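Local coordinates for DUF4973 domain-containing protein (Bacteroides thetaiotaomicron, PDB 4QNI), which is of unknown function but probably serves as an auxiliary nutrient-binding protein of two largely beta-sheet domains, at residues 45-50 / 124-129; 105-110 / 119-124; 231-236 / 296-301; 235-240 / 287-292. One frame throughout, in Å; residues are numbered along the deposited sequence.

Overall arrangement
Two domains each supply a pair of contacts. Interactions 1 and 2 lie in the DUF4973 range and share strand 118-126, with K124 belonging to both; their centres are about 15 Å apart, and Y50 O lies 2.7 Å from L123 N, a probable hydrogen bond between them. Interactions 3 and 4 lie in the BT_3044-like range, use the same two strands, 234-240 and 282-298, and have centres about 18 Å apart. Across the domains, the closest approach is between interactions 1 and 3, about 8 Å between nearest atoms without touching, whereas the centres of interactions 2 and 3 are about 39 Å apart. Bound 1,2-ethanediol at interaction 3 probably comes from the crystallisation liquor.

Interaction 1: 45-50 / 124-129; sequences EGRSNY and KFDFRN
R47 and D126 face each other as a non-hydrogen-bonded pair of an antiparallel beta ladder, in which strand 47-56 is an outer strand of a three-stranded sheet and strand 118-126 its centre. The neighbouring pair, S48 and F125, is hydrogen-bonded in both directions, and just beyond the ladder F127 N donates to G46 O at 2.7 Å. R47 CB and CG pass the carbonyl oxygen of F125; R47 CD then comes within 3.3 Å of D126 OD1. Bends at chi2 (55°) and chi3 swing CD and then NE round toward the E45 carbonyl, and R47 NE and NH2 both donate to E45 O, NE at 2.8 Å. That two-nitrogen grip probably restricts the rotation of the guanidinium, which lies flat on that of R128, centres 3.4 Å apart and planes at 3°. Like charges stacked this closely probably depend on D126: R128 NE meets the syn lone pair of D126 OD1 at 2.9 Å, and R128 NH2 reaches OD2 as a salt bridge. D126 also makes a long ion pair with R47, whose NE does not point at it. At G46 a CB would collide with R128 CG. On the face opposite R47 and D126, S48 OG bonds P30 O, F125 packs on V29 and I165, and the F125 ring meets Y50 at its edge, F125 CE2 lying 3.7 Å from Y50 CB.

Interaction 2: 105-110 / 119-124; sequences SYPESL and GLLDLK
S105 O accepts the backbone N-H of K124 at 2.8 Å, and L123 CA approaches the same oxygen in a CA-H...O contact. S105 N returns a bond to K124 O, 3.0 Å long, closing one antiparallel hydrogen-bonded pair. Beside it S105 OG, set between its own backbone N and carbonyl carbon (chi1 67°), comes within 3.4 Å of K124 CB. From there the lysine chain runs back to D122: K124 NZ forms salt bridges with D122 OD2, at 2.7 Å, and with E42. After this single pair the chain parts from strand 118-126. It passes from one sheet to another, as would suit a sandwich-like E-set domain: strand 104-105 borders the sheet of 47-56 and 118-126, whereas 109-112 pairs with 66-72. Apolar side chains fill the space between. Y106 CB lies 3.6 Å from L123 CD2, while the tyrosine ring turns off from the strand. P107 and L121 run alongside each other, pointing opposite ways, P107 CG 3.7 Å from L121 CD1. L110 brings CD1 to 3.3 Å from L120 O and lays CD2 by G119, where a CB would clash with that methyl. An alanine in place of L110 would probably open a gap over the backbone of G119 and L120, because both methyls that touch it are gone. L120, whose CB points away from 105-110, packs on Y82 of the second subunit.

Interaction 3: 231-236 / 296-301; sequences RKYKIK and FNYIPV. With EDO (1,2-ethanediol), chain G.
Y233 carries one polar bond and most of the packing between 231-236 and 296-301. The bond runs from I299 N to Y233 OH, 3.0 Å long and fairly straight at 162°, so the phenol oxygen satisfies a backbone N-H in the loop after strand 282-298. Y233 CG stands anti to the carbonyl carbon (chi1 -56°), which starts the ring toward 296-301. The aromatic contacts form a cluster with F296 and Y298. Y298 brings CD1 over one face of the Y233 ring, 3.4 Å from Y233 CZ, with the planes at 49°. F296 approaches obliquely, its CE2 3.9 Å from Y233 CD1. At the rim, near the ring plane, N297 O lies 3.3 Å from Y233 CE1. I299 CD1 packs beside the polar tips, 3.7 Å from Y233 OH and near K232 NZ. A phenylalanine in place of Y233 would probably leave I299 N without its hydroxyl acceptor. K234 NZ bonds O1 of a bound 1,2-ethanediol and pairs with D131. Y298 also packs on P280 of the third subunit. One hydroxyl at the tip of a buried ring thus ties that loop to the residues leading into strand 234-240, while the flanking rings probably restrict its tilt.

Interaction 4: 235-240 / 287-292; sequences IKFAFN and VIINNV
The antiparallel sheet of the C-terminal domain, which evidently curls, brings two non-adjacent strands, 234-240 and 282-298, face to face across its interior. Strands 244-250 and 260-275 separate them in sheet order, yet their segment axes approach to 11.0 Å at 109°, and side chains alone bridge the distance. F239 meets I289 most closely. The isoleucine sends CD1 to the edge of the phenyl ring, 3.7 Å from F239 CZ, and the two side chains cross at about a right angle. With CG1 anti to its carbonyl carbon (chi1 -51°), I289 also brings that atom to 3.9 Å from F239 CE2. V287 CG1 adds a looser touch to F239 CE2 at 4.3 Å. The F237 ring receives V292 CG2 at its edge, 4.2 Å from F237 CE2, and I289 CD1 obliquely, 4.4 Å from F237 CD2, so one methyl serves both phenylalanines. F239 also stacks on the ring of Y171 and meets F269 edge-to-face, while F237 and I289 both pack on L314. With no hydrogen bond between the segments and all five touching residues buried, the contact relies on apolar shape: aliphatic methyls set against ring edges or obliquely to the rings, consistent with a hydrophobic core inside the sheet.

Interaction 1: 45-50 / 124-129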
loop_
_atom_site.group_PDB
_atom_site.type_symbol
_atom_site.label_atom_id
_atom_site.label_comp_id
_atom_site.label_asym_id
_atom_site.label_seq_id
_atom_site.Cartn_x
_atom_site.Cartn_y
_atom_site.Cartn_z
ATOM N N GLU A 45 35.889 27.091 -7.277
ATOM C CA GLU A 45 34.953 27.233 -6.168
ATOM C C GLU A 45 33.536 27.412 -6.757
ATOM O O GLU A 45 33.342 28.230 -7.660
ATOM C CB GLU A 45 35.464 28.466 -5.385
ATOM C CG GLU A 45 34.615 29.047 -4.295
ATOM C CD GLU A 45 33.406 29.862 -4.706
ATOM O OE1 GLU A 45 33.455 30.621 -5.700
ATOM O OE2 GLU A 45 32.385 29.728 -4.006
ATOM N N GLY A 46 32.595 26.593 -6.315
ATOM C CA GLY A 46 31.220 26.660 -6.801
ATOM C C GLY A 46 30.941 26.064 -8.168
ATOM O O GLY A 46 29.804 26.154 -8.646
ATOM N N ARG A 47 31.984 25.491 -8.829
ATOM C CA ARG A 47 31.877 24.822 -10.117
ATOM C C ARG A 47 31.863 23.360 -9.866
ATOM O O ARG A 47 32.707 22.835 -9.137
ATOM C CB ARG A 47 32.992 25.209 -11.097
ATOM C CG ARG A 47 32.613 26.325 -12.065
ATOM C CD ARG A 47 32.113 27.607 -11.374
ATOM N NE ARG A 47 33.078 28.148 -10.409
ATOM C CZ ARG A 47 34.102 28.939 -10.725
ATOM N NH1 ARG A 47 34.298 29.315 -11.981
ATOM N NH2 ARG A 47 34.921 29.379 -9.783
ATOM N N SER A 48 30.879 22.693 -10.435
ATOM C CA SER A 48 30.704 21.277 -10.184
ATOM C C SER A 48 30.031 20.567 -11.358
ATOM O O SER A 48 29.845 21.162 -12.433
ATOM C CB SER A 48 29.871 21.105 -8.923
ATOM O OG SER A 48 29.989 19.785 -8.434
ATOM N N ASN A 49 29.679 19.284 -11.153
ATOM C CA ASN A 49 29.031 18.479 -12.182
ATOM C C ASN A 49 28.281 17.346 -11.561
ATOM O O ASN A 49 28.505 17.017 -10.406
ATOM C CB ASN A 49 30.049 17.939 -13.216
ATOM C CG ASN A 49 30.926 16.830 -12.690
ATOM O OD1 ASN A 49 31.910 17.073 -12.022
ATOM N ND2 ASN A 49 30.566 15.584 -12.940
ATOM N N TYR A 50 27.420 16.713 -12.346
ATOM C CA TYR A 50 26.681 15.541 -11.923
ATOM C C TYR A 50 26.423 14.653 -13.128
ATOM O O TYR A 50 25.864 15.115 -14.120
ATOM C CB TYR A 50 25.370 15.934 -11.227
ATOM C CG TYR A 50 24.684 14.759 -10.567
ATOM C CD1 TYR A 50 24.999 14.386 -9.261
ATOM C CD2 TYR A 50 23.712 14.024 -11.241
ATOM C CE1 TYR A 50 24.376 13.307 -8.647
ATOM C CE2 TYR A 50 23.074 12.944 -10.632
ATOM C CZ TYR A 50 23.412 12.588 -9.333
ATOM O OH TYR A 50 22.798 11.535 -8.708
ATOM N N LYS A 124 26.538 20.180 -15.862
ATOM C CA LYS A 124 27.572 21.079 -15.341
ATOM C C LYS A 124 26.886 22.145 -14.532
ATOM O O LYS A 124 25.787 22.568 -14.891
ATOM C CB LYS A 124 28.462 21.673 -16.431
ATOM C CG LYS A 124 29.139 20.641 -17.350
ATOM C CD LYS A 124 30.208 19.788 -16.658
ATOM C CE LYS A 124 31.264 19.365 -17.657
ATOM N NZ LYS A 124 32.147 18.299 -17.123
ATOM N N PHE A 125 27.483 22.526 -13.405
ATOM C CA PHE A 125 26.867 23.478 -12.508
ATOM C C PHE A 125 27.809 24.585 -12.093
ATOM O O PHE A 125 29.007 24.375 -11.901
ATOM C CB PHE A 125 26.353 22.788 -11.230
ATOM C CG PHE A 125 25.236 21.808 -11.441
ATOM C CD1 PHE A 125 23.921 22.244 -11.553
ATOM C CD2 PHE A 125 25.489 20.439 -11.475
ATOM C CE1 PHE A 125 22.880 21.332 -11.714
ATOM C CE2 PHE A 125 24.442 19.524 -11.639
ATOM C CZ PHE A 125 23.154 19.978 -11.797
ATOM N N ASP A 126 27.213 25.771 -11.909
ATOM C CA ASP A 126 27.855 26.971 -11.413
ATOM C C ASP A 126 26.945 27.469 -10.315
ATOM O O ASP A 126 25.904 28.073 -10.596
ATOM C CB ASP A 126 28.096 28.007 -12.522
ATOM C CG ASP A 126 28.978 29.157 -12.068
ATOM O OD1 ASP A 126 29.272 29.242 -10.855
ATOM O OD2 ASP A 126 29.388 29.961 -12.925
ATOM N N PHE A 127 27.283 27.094 -9.071
ATOM C CA PHE A 127 26.476 27.388 -7.902
ATOM C C PHE A 127 26.873 28.701 -7.236
ATOM O O PHE A 127 26.262 29.091 -6.245
ATOM C CB PHE A 127 26.564 26.240 -6.907
ATOM C CG PHE A 127 26.069 24.865 -7.336
ATOM C CD1 PHE A 127 24.769 24.691 -7.814
ATOM C CD2 PHE A 127 26.859 23.728 -7.144
ATOM C CE1 PHE A 127 24.296 23.417 -8.154
ATOM C CE2 PHE A 127 26.377 22.453 -7.470
ATOM C CZ PHE A 127 25.093 22.303 -7.952
ATOM N N ARG A 128 27.869 29.396 -7.772
ATOM C CA ARG A 128 28.299 30.678 -7.213
ATOM C C ARG A 128 27.127 31.657 -7.062
ATOM O O ARG A 128 26.394 31.926 -8.016
ATOM C CB ARG A 128 29.395 31.289 -8.077
ATOM C CG ARG A 128 30.710 30.557 -7.869
ATOM C CD ARG A 128 31.796 31.106 -8.744
ATOM N NE ARG A 128 31.450 31.048 -10.161
ATOM C CZ ARG A 128 32.099 31.697 -11.121
ATOM N NH1 ARG A 128 33.133 32.475 -10.823
ATOM N NH2 ARG A 128 31.730 31.563 -12.384
ATOM N N ASN A 129 26.935 32.114 -5.829
ATOM C CA ASN A 129 25.926 33.067 -5.361
ATOM C C ASN A 129 24.505 32.558 -5.472
ATOM O O ASN A 129 23.576 33.371 -5.410
ATOM C CB ASN A 129 26.048 34.426 -6.046
ATOM C CG ASN A 129 27.320 35.109 -5.675
ATOM O OD1 ASN A 129 27.666 35.240 -4.503
ATOM N ND2 ASN A 129 28.078 35.462 -6.668
#

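Interaction 2: 105-110 / 119-124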
loop_
_atom_site.group_PDB
_atom_site.type_symbol
_atom_site.label_atom_id
_atom_site.label_comp_id
_atom_site.label_asym_id
_atom_site.label_seq_id
_atom_site.Cartn_x
_atom_site.Cartn_y
_atom_site.Cartn_z
ATOM N N SER A 105 24.055 23.593 -17.089
ATOM C CA SER A 105 24.149 23.280 -18.501
ATOM C C SER A 105 24.227 21.751 -18.642
ATOM O O SER A 105 24.621 21.054 -17.696
ATOM C CB SER A 105 25.343 23.972 -19.142
ATOM O OG SER A 105 26.544 23.430 -18.626
ATOM N N TYR A 106 23.838 21.236 -19.803
ATOM C CA TYR A 106 23.865 19.808 -20.112
ATOM C C TYR A 106 23.815 19.618 -21.644
ATOM O O TYR A 106 23.259 20.477 -22.351
ATOM C CB TYR A 106 22.689 19.040 -19.416
ATOM C CG TYR A 106 21.330 19.671 -19.648
ATOM C CD1 TYR A 106 20.873 20.704 -18.837
ATOM C CD2 TYR A 106 20.526 19.277 -20.715
ATOM C CE1 TYR A 106 19.678 21.366 -19.114
ATOM C CE2 TYR A 106 19.312 19.910 -20.984
ATOM C CZ TYR A 106 18.900 20.962 -20.188
ATOM O OH TYR A 106 17.715 21.604 -20.450
ATOM N N PRO A 107 24.340 18.498 -22.190
ATOM C CA PRO A 107 24.186 18.289 -23.635
ATOM C C PRO A 107 22.723 18.039 -23.976
ATOM O O PRO A 107 21.990 17.497 -23.149
ATOM C CB PRO A 107 25.054 17.068 -23.933
ATOM C CG PRO A 107 25.252 16.393 -22.643
ATOM C CD PRO A 107 25.019 17.364 -21.533
ATOM N N GLU A 108 22.278 18.497 -25.155
ATOM C CA GLU A 108 20.899 18.270 -25.577
ATOM C C GLU A 108 20.808 16.918 -26.270
ATOM O O GLU A 108 19.712 16.449 -26.548
ATOM C CB GLU A 108 20.409 19.399 -26.480
ATOM C CG GLU A 108 19.725 20.517 -25.708
ATOM C CD GLU A 108 19.675 21.842 -26.451
ATOM O OE1 GLU A 108 18.865 21.961 -27.399
ATOM O OE2 GLU A 108 20.449 22.758 -26.088
ATOM N N SER A 109 21.961 16.261 -26.470
ATOM C CA SER A 109 22.076 14.986 -27.153
ATOM C C SER A 109 23.133 14.094 -26.471
ATOM O O SER A 109 24.217 14.560 -26.132
ATOM C CB SER A 109 22.411 15.229 -28.628
ATOM O OG SER A 109 23.123 14.169 -29.241
ATOM N N LEU A 110 22.811 12.803 -26.288
ATOM C CA LEU A 110 23.715 11.849 -25.660
ATOM C C LEU A 110 23.801 10.569 -26.485
ATOM O O LEU A 110 22.782 10.001 -26.845
ATOM C CB LEU A 110 23.262 11.544 -24.206
ATOM C CG LEU A 110 24.064 10.477 -23.460
ATOM C CD1 LEU A 110 25.451 10.992 -23.044
ATOM C CD2 LEU A 110 23.272 9.891 -22.306
ATOM N N GLY A 119 23.914 5.261 -20.247
ATOM C CA GLY A 119 24.661 6.432 -20.689
ATOM C C GLY A 119 24.641 7.441 -19.561
ATOM O O GLY A 119 23.785 7.365 -18.676
ATOM N N LEU A 120 25.600 8.353 -19.527
ATOM C CA LEU A 120 25.607 9.312 -18.435
ATOM C C LEU A 120 25.518 10.693 -19.001
ATOM O O LEU A 120 26.332 11.070 -19.834
ATOM C CB LEU A 120 26.840 9.147 -17.553
ATOM C CG LEU A 120 26.972 7.812 -16.832
ATOM C CD1 LEU A 120 28.417 7.559 -16.428
ATOM C CD2 LEU A 120 26.076 7.761 -15.609
ATOM N N LEU A 121 24.478 11.426 -18.608
ATOM C CA LEU A 121 24.275 12.800 -19.034
ATOM C C LEU A 121 25.060 13.704 -18.065
ATOM O O LEU A 121 24.714 13.774 -16.884
ATOM C CB LEU A 121 22.769 13.128 -19.059
ATOM C CG LEU A 121 22.410 14.503 -19.621
ATOM C CD1 LEU A 121 22.440 14.501 -21.127
ATOM C CD2 LEU A 121 21.074 14.949 -19.127
ATOM N N ASP A 122 26.134 14.345 -18.543
ATOM C CA ASP A 122 26.981 15.169 -17.680
ATOM C C ASP A 122 26.399 16.566 -17.439
ATOM O O ASP A 122 26.543 17.470 -18.259
ATOM C CB ASP A 122 28.423 15.272 -18.237
ATOM C CG ASP A 122 29.468 15.778 -17.227
ATOM O OD1 ASP A 122 29.161 15.813 -15.988
ATOM O OD2 ASP A 122 30.603 16.089 -17.657
ATOM N N LEU A 123 25.782 16.759 -16.286
ATOM C CA LEU A 123 25.223 18.065 -15.925
ATOM C C LEU A 123 26.351 18.929 -15.363
ATOM O O LEU A 123 27.061 18.444 -14.483
ATOM C CB LEU A 123 24.103 17.889 -14.860
ATOM C CG LEU A 123 23.031 16.832 -15.095
ATOM C CD1 LEU A 123 22.110 16.707 -13.864
ATOM C CD2 LEU A 123 22.219 17.143 -16.358
ATOM N N LYS A 124 26.538 20.180 -15.862
ATOM C CA LYS A 124 27.572 21.079 -15.341
ATOM C C LYS A 124 26.886 22.145 -14.532
ATOM O O LYS A 124 25.787 22.568 -14.891
ATOM C CB LYS A 124 28.462 21.673 -16.431
ATOM C CG LYS A 124 29.139 20.641 -17.350
ATOM C CD LYS A 124 30.208 19.788 -16.658
ATOM C CE LYS A 124 31.264 19.365 -17.657
ATOM N NZ LYS A 124 32.147 18.299 -17.123
#

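Interaction 3: 231-236 / 296-301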
loop_
_atom_site.group_PDB
_atom_site.type_symbol
_atom_site.label_atom_id
_atom_site.label_comp_id
_atom_site.label_asym_id
_atom_site.label_seq_id
_atom_site.Cartn_x
_atom_site.Cartn_y
_atom_site.Cartn_z
ATOM N N ARG A 231 12.219 33.902 3.069
ATOM C CA ARG A 231 13.309 34.776 2.614
ATOM C C ARG A 231 13.610 35.919 3.598
ATOM O O ARG A 231 14.741 36.411 3.636
ATOM C CB ARG A 231 13.004 35.306 1.197
ATOM C CG ARG A 231 12.882 34.187 0.137
ATOM C CD ARG A 231 12.247 34.701 -1.147
ATOM N NE ARG A 231 12.125 33.701 -2.214
ATOM C CZ ARG A 231 11.087 32.873 -2.376
ATOM N NH1 ARG A 231 10.102 32.843 -1.484
ATOM N NH2 ARG A 231 11.053 32.032 -3.412
ATOM N N LYS A 232 12.622 36.300 4.418
ATOM C CA LYS A 232 12.782 37.326 5.447
ATOM C C LYS A 232 13.542 36.763 6.675
ATOM O O LYS A 232 13.989 37.542 7.515
ATOM C CB LYS A 232 11.383 37.837 5.893
ATOM C CG LYS A 232 10.970 39.209 5.363
ATOM C CD LYS A 232 9.613 39.703 5.947
ATOM C CE LYS A 232 9.713 40.414 7.295
ATOM N NZ LYS A 232 8.472 41.171 7.642
ATOM N N TYR A 233 13.684 35.420 6.778
ATOM C CA TYR A 233 14.254 34.774 7.967
ATOM C C TYR A 233 15.502 33.869 7.725
ATOM O O TYR A 233 15.605 32.810 8.357
ATOM C CB TYR A 233 13.133 33.967 8.643
ATOM C CG TYR A 233 11.937 34.834 8.975
ATOM C CD1 TYR A 233 11.954 35.687 10.079
ATOM C CD2 TYR A 233 10.807 34.844 8.158
ATOM C CE1 TYR A 233 10.873 36.509 10.373
ATOM C CE2 TYR A 233 9.717 35.668 8.443
ATOM C CZ TYR A 233 9.759 36.503 9.547
ATOM O OH TYR A 233 8.701 37.330 9.835
ATOM N N LYS A 234 16.488 34.326 6.915
ATOM C CA LYS A 234 17.709 33.528 6.693
ATOM C C LYS A 234 18.806 33.840 7.724
ATOM O O LYS A 234 19.246 34.991 7.855
ATOM C CB LYS A 234 18.264 33.710 5.273
ATOM C CG LYS A 234 17.292 33.227 4.198
ATOM C CD LYS A 234 17.618 33.827 2.847
ATOM C CE LYS A 234 18.697 33.070 2.115
ATOM N NZ LYS A 234 19.143 33.842 0.941
ATOM N N ILE A 235 19.271 32.793 8.428
ATOM C CA ILE A 235 20.333 32.908 9.429
ATOM C C ILE A 235 21.595 32.226 8.862
ATOM O O ILE A 235 21.601 31.018 8.650
ATOM C CB ILE A 235 19.891 32.305 10.803
ATOM C CG1 ILE A 235 18.535 32.876 11.309
ATOM C CG2 ILE A 235 21.008 32.437 11.851
ATOM C CD1 ILE A 235 18.353 34.489 11.380
ATOM N N LYS A 236 22.648 33.013 8.625
ATOM C CA LYS A 236 23.911 32.550 8.047
ATOM C C LYS A 236 24.821 31.959 9.078
ATOM O O LYS A 236 24.965 32.525 10.162
ATOM C CB LYS A 236 24.641 33.702 7.343
ATOM C CG LYS A 236 23.976 34.175 6.053
ATOM C CD LYS A 236 24.579 35.493 5.530
ATOM C CE LYS A 236 26.019 35.403 5.048
ATOM N NZ LYS A 236 26.618 36.748 4.795
ATOM N N PHE A 296 15.005 36.527 17.491
ATOM C CA PHE A 296 14.454 37.173 16.295
ATOM C C PHE A 296 12.951 37.336 16.445
ATOM O O PHE A 296 12.330 36.615 17.228
ATOM C CB PHE A 296 14.799 36.395 14.998
ATOM C CG PHE A 296 13.935 35.188 14.735
ATOM C CD1 PHE A 296 14.186 33.981 15.376
ATOM C CD2 PHE A 296 12.864 35.259 13.844
ATOM C CE1 PHE A 296 13.384 32.866 15.135
ATOM C CE2 PHE A 296 12.057 34.144 13.608
ATOM C CZ PHE A 296 12.333 32.951 14.244
ATOM N N ASN A 297 12.361 38.227 15.635
ATOM C CA ASN A 297 10.924 38.467 15.612
ATOM C C ASN A 297 10.281 37.815 14.405
ATOM O O ASN A 297 10.670 38.094 13.265
ATOM C CB ASN A 297 10.613 39.972 15.586
ATOM C CG ASN A 297 11.089 40.759 16.782
ATOM O OD1 ASN A 297 11.018 40.307 17.926
ATOM N ND2 ASN A 297 11.518 41.989 16.547
ATOM N N TYR A 298 9.317 36.929 14.639
ATOM C CA TYR A 298 8.540 36.360 13.556
ATOM C C TYR A 298 7.277 37.230 13.450
ATOM O O TYR A 298 6.681 37.564 14.482
ATOM C CB TYR A 298 8.224 34.868 13.749
ATOM C CG TYR A 298 7.381 34.330 12.616
ATOM C CD1 TYR A 298 7.883 34.263 11.320
ATOM C CD2 TYR A 298 6.044 33.988 12.814
ATOM C CE1 TYR A 298 7.079 33.874 10.250
ATOM C CE2 TYR A 298 5.241 33.557 11.753
ATOM C CZ TYR A 298 5.762 33.511 10.474
ATOM O OH TYR A 298 4.978 33.104 9.419
ATOM N N ILE A 299 6.912 37.644 12.210
ATOM C CA ILE A 299 5.762 38.507 11.953
ATOM C C ILE A 299 4.772 37.732 11.052
ATOM O O ILE A 299 4.958 37.689 9.831
ATOM C CB ILE A 299 6.195 39.904 11.369
ATOM C CG1 ILE A 299 7.272 40.610 12.255
ATOM C CG2 ILE A 299 5.004 40.839 11.181
ATOM C CD1 ILE A 299 8.703 40.498 11.706
ATOM N N PRO A 300 3.772 37.038 11.650
ATOM C CA PRO A 300 2.798 36.288 10.826
ATOM C C PRO A 300 1.951 37.246 9.976
ATOM O O PRO A 300 1.846 37.085 8.760
ATOM C CB PRO A 300 1.940 35.543 11.859
ATOM C CG PRO A 300 2.592 35.768 13.184
ATOM C CD PRO A 300 3.429 36.980 13.086
ATOM N N VAL A 301 1.393 38.277 10.627
ATOM C CA VAL A 301 0.630 39.347 9.997
ATOM C C VAL A 301 1.164 40.650 10.579
ATOM O O VAL A 301 1.700 40.631 11.689
ATOM C CB VAL A 301 -0.914 39.189 10.144
ATOM C CG1 VAL A 301 -1.413 37.964 9.385
ATOM C CG2 VAL A 301 -1.354 39.137 11.610
HETATM C C1 EDO G . 22.475 33.649 0.381
HETATM O O1 EDO G . 21.647 32.504 0.223
HETATM C C2 EDO G . 23.317 33.891 -0.892
HETATM O O2 EDO G . 22.526 34.550 -1.876
#

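Interaction 4: 235-240 / 287-292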
loop_
_atom_site.group_PDB
_atom_site.type_symbol
_atom_site.label_atom_id
_atom_site.label_comp_id
_atom_site.label_asym_id
_atom_site.label_seq_id
_atom_site.Cartn_x
_atom_site.Cartn_y
_atom_site.Cartn_z
ATOM N N ILE A 235 19.271 32.793 8.428
ATOM C CA ILE A 235 20.333 32.908 9.429
ATOM C C ILE A 235 21.595 32.226 8.862
ATOM O O ILE A 235 21.601 31.018 8.650
ATOM C CB ILE A 235 19.891 32.305 10.803
ATOM C CG1 ILE A 235 18.535 32.876 11.309
ATOM C CG2 ILE A 235 21.008 32.437 11.851
ATOM C CD1 ILE A 235 18.353 34.489 11.380
ATOM N N LYS A 236 22.648 33.013 8.625
ATOM C CA LYS A 236 23.911 32.550 8.047
ATOM C C LYS A 236 24.821 31.959 9.078
ATOM O O LYS A 236 24.965 32.525 10.162
ATOM C CB LYS A 236 24.641 33.702 7.343
ATOM C CG LYS A 236 23.976 34.175 6.053
ATOM C CD LYS A 236 24.579 35.493 5.530
ATOM C CE LYS A 236 26.019 35.403 5.048
ATOM N NZ LYS A 236 26.618 36.748 4.795
ATOM N N PHE A 237 25.454 30.814 8.736
ATOM C CA PHE A 237 26.443 30.108 9.574
ATOM C C PHE A 237 27.749 29.966 8.799
ATOM O O PHE A 237 27.799 29.268 7.779
ATOM C CB PHE A 237 25.932 28.732 10.028
ATOM C CG PHE A 237 24.791 28.762 11.021
ATOM C CD1 PHE A 237 23.486 29.019 10.602
ATOM C CD2 PHE A 237 25.002 28.421 12.360
ATOM C CE1 PHE A 237 22.426 29.019 11.521
ATOM C CE2 PHE A 237 23.933 28.397 13.274
ATOM C CZ PHE A 237 22.664 28.739 12.858
ATOM N N ALA A 238 28.783 30.674 9.255
ATOM C CA ALA A 238 30.110 30.677 8.626
ATOM C C ALA A 238 31.048 29.889 9.519
ATOM O O ALA A 238 31.154 30.213 10.684
ATOM C CB ALA A 238 30.605 32.112 8.430
ATOM N N PHE A 239 31.694 28.841 8.986
ATOM C CA PHE A 239 32.589 27.928 9.719
ATOM C C PHE A 239 33.987 28.441 9.606
ATOM O O PHE A 239 34.536 28.437 8.518
ATOM C CB PHE A 239 32.450 26.486 9.158
ATOM C CG PHE A 239 31.036 25.978 9.352
ATOM C CD1 PHE A 239 30.026 26.315 8.453
ATOM C CD2 PHE A 239 30.706 25.191 10.455
ATOM C CE1 PHE A 239 28.709 25.909 8.679
ATOM C CE2 PHE A 239 29.392 24.781 10.679
ATOM C CZ PHE A 239 28.397 25.136 9.784
ATOM N N ASN A 240 34.550 28.943 10.702
ATOM C CA ASN A 240 35.880 29.569 10.716
ATOM C C ASN A 240 36.966 28.561 11.077
ATOM O O ASN A 240 37.724 28.748 12.036
ATOM C CB ASN A 240 35.872 30.754 11.676
ATOM C CG ASN A 240 34.815 31.771 11.336
ATOM O OD1 ASN A 240 34.658 32.179 10.182
ATOM N ND2 ASN A 240 34.061 32.190 12.330
ATOM N N VAL A 287 28.779 16.746 12.226
ATOM C CA VAL A 287 29.118 18.154 12.347
ATOM C C VAL A 287 28.347 18.607 13.570
ATOM O O VAL A 287 27.118 18.557 13.546
ATOM C CB VAL A 287 28.852 19.018 11.091
ATOM C CG1 VAL A 287 29.204 20.489 11.360
ATOM C CG2 VAL A 287 29.629 18.490 9.884
ATOM N N ILE A 288 29.034 18.970 14.661
ATOM C CA ILE A 288 28.325 19.415 15.859
ATOM C C ILE A 288 28.504 20.924 16.024
ATOM O O ILE A 288 29.633 21.384 16.110
ATOM C CB ILE A 288 28.825 18.626 17.094
ATOM C CG1 ILE A 288 28.474 17.121 16.926
ATOM C CG2 ILE A 288 28.275 19.204 18.417
ATOM C CD1 ILE A 288 29.106 16.222 17.922
ATOM N N ILE A 289 27.412 21.691 16.088
ATOM C CA ILE A 289 27.530 23.151 16.307
ATOM C C ILE A 289 27.011 23.432 17.689
ATOM O O ILE A 289 25.853 23.161 17.967
ATOM C CB ILE A 289 26.833 24.043 15.223
ATOM C CG1 ILE A 289 27.244 23.646 13.783
ATOM C CG2 ILE A 289 27.074 25.556 15.486
ATOM C CD1 ILE A 289 26.287 24.233 12.708
ATOM N N ASN A 290 27.856 23.957 18.559
ATOM C CA ASN A 290 27.490 24.249 19.938
ATOM C C ASN A 290 27.264 25.716 20.176
ATOM O O ASN A 290 27.810 26.556 19.466
ATOM C CB ASN A 290 28.574 23.751 20.893
ATOM C CG ASN A 290 28.711 22.258 20.952
ATOM O OD1 ASN A 290 29.768 21.697 20.662
ATOM N ND2 ASN A 290 27.648 21.583 21.329
ATOM N N ASN A 291 26.483 26.014 21.222
ATOM C CA ASN A 291 26.175 27.346 21.732
ATOM C C ASN A 291 25.530 28.277 20.705
ATOM O O ASN A 291 25.870 29.461 20.618
ATOM C CB ASN A 291 27.427 27.998 22.358
ATOM C CG ASN A 291 27.877 27.231 23.559
ATOM O OD1 ASN A 291 27.088 26.944 24.454
ATOM N ND2 ASN A 291 29.128 26.816 23.568
ATOM N N VAL A 292 24.560 27.744 19.976
ATOM C CA VAL A 292 23.749 28.532 19.067
ATOM C C VAL A 292 22.814 29.285 20.010
ATOM O O VAL A 292 22.142 28.664 20.818
ATOM C CB VAL A 292 23.012 27.663 18.025
ATOM C CG1 VAL A 292 22.101 28.509 17.160
ATOM C CG2 VAL A 292 23.992 26.868 17.173
#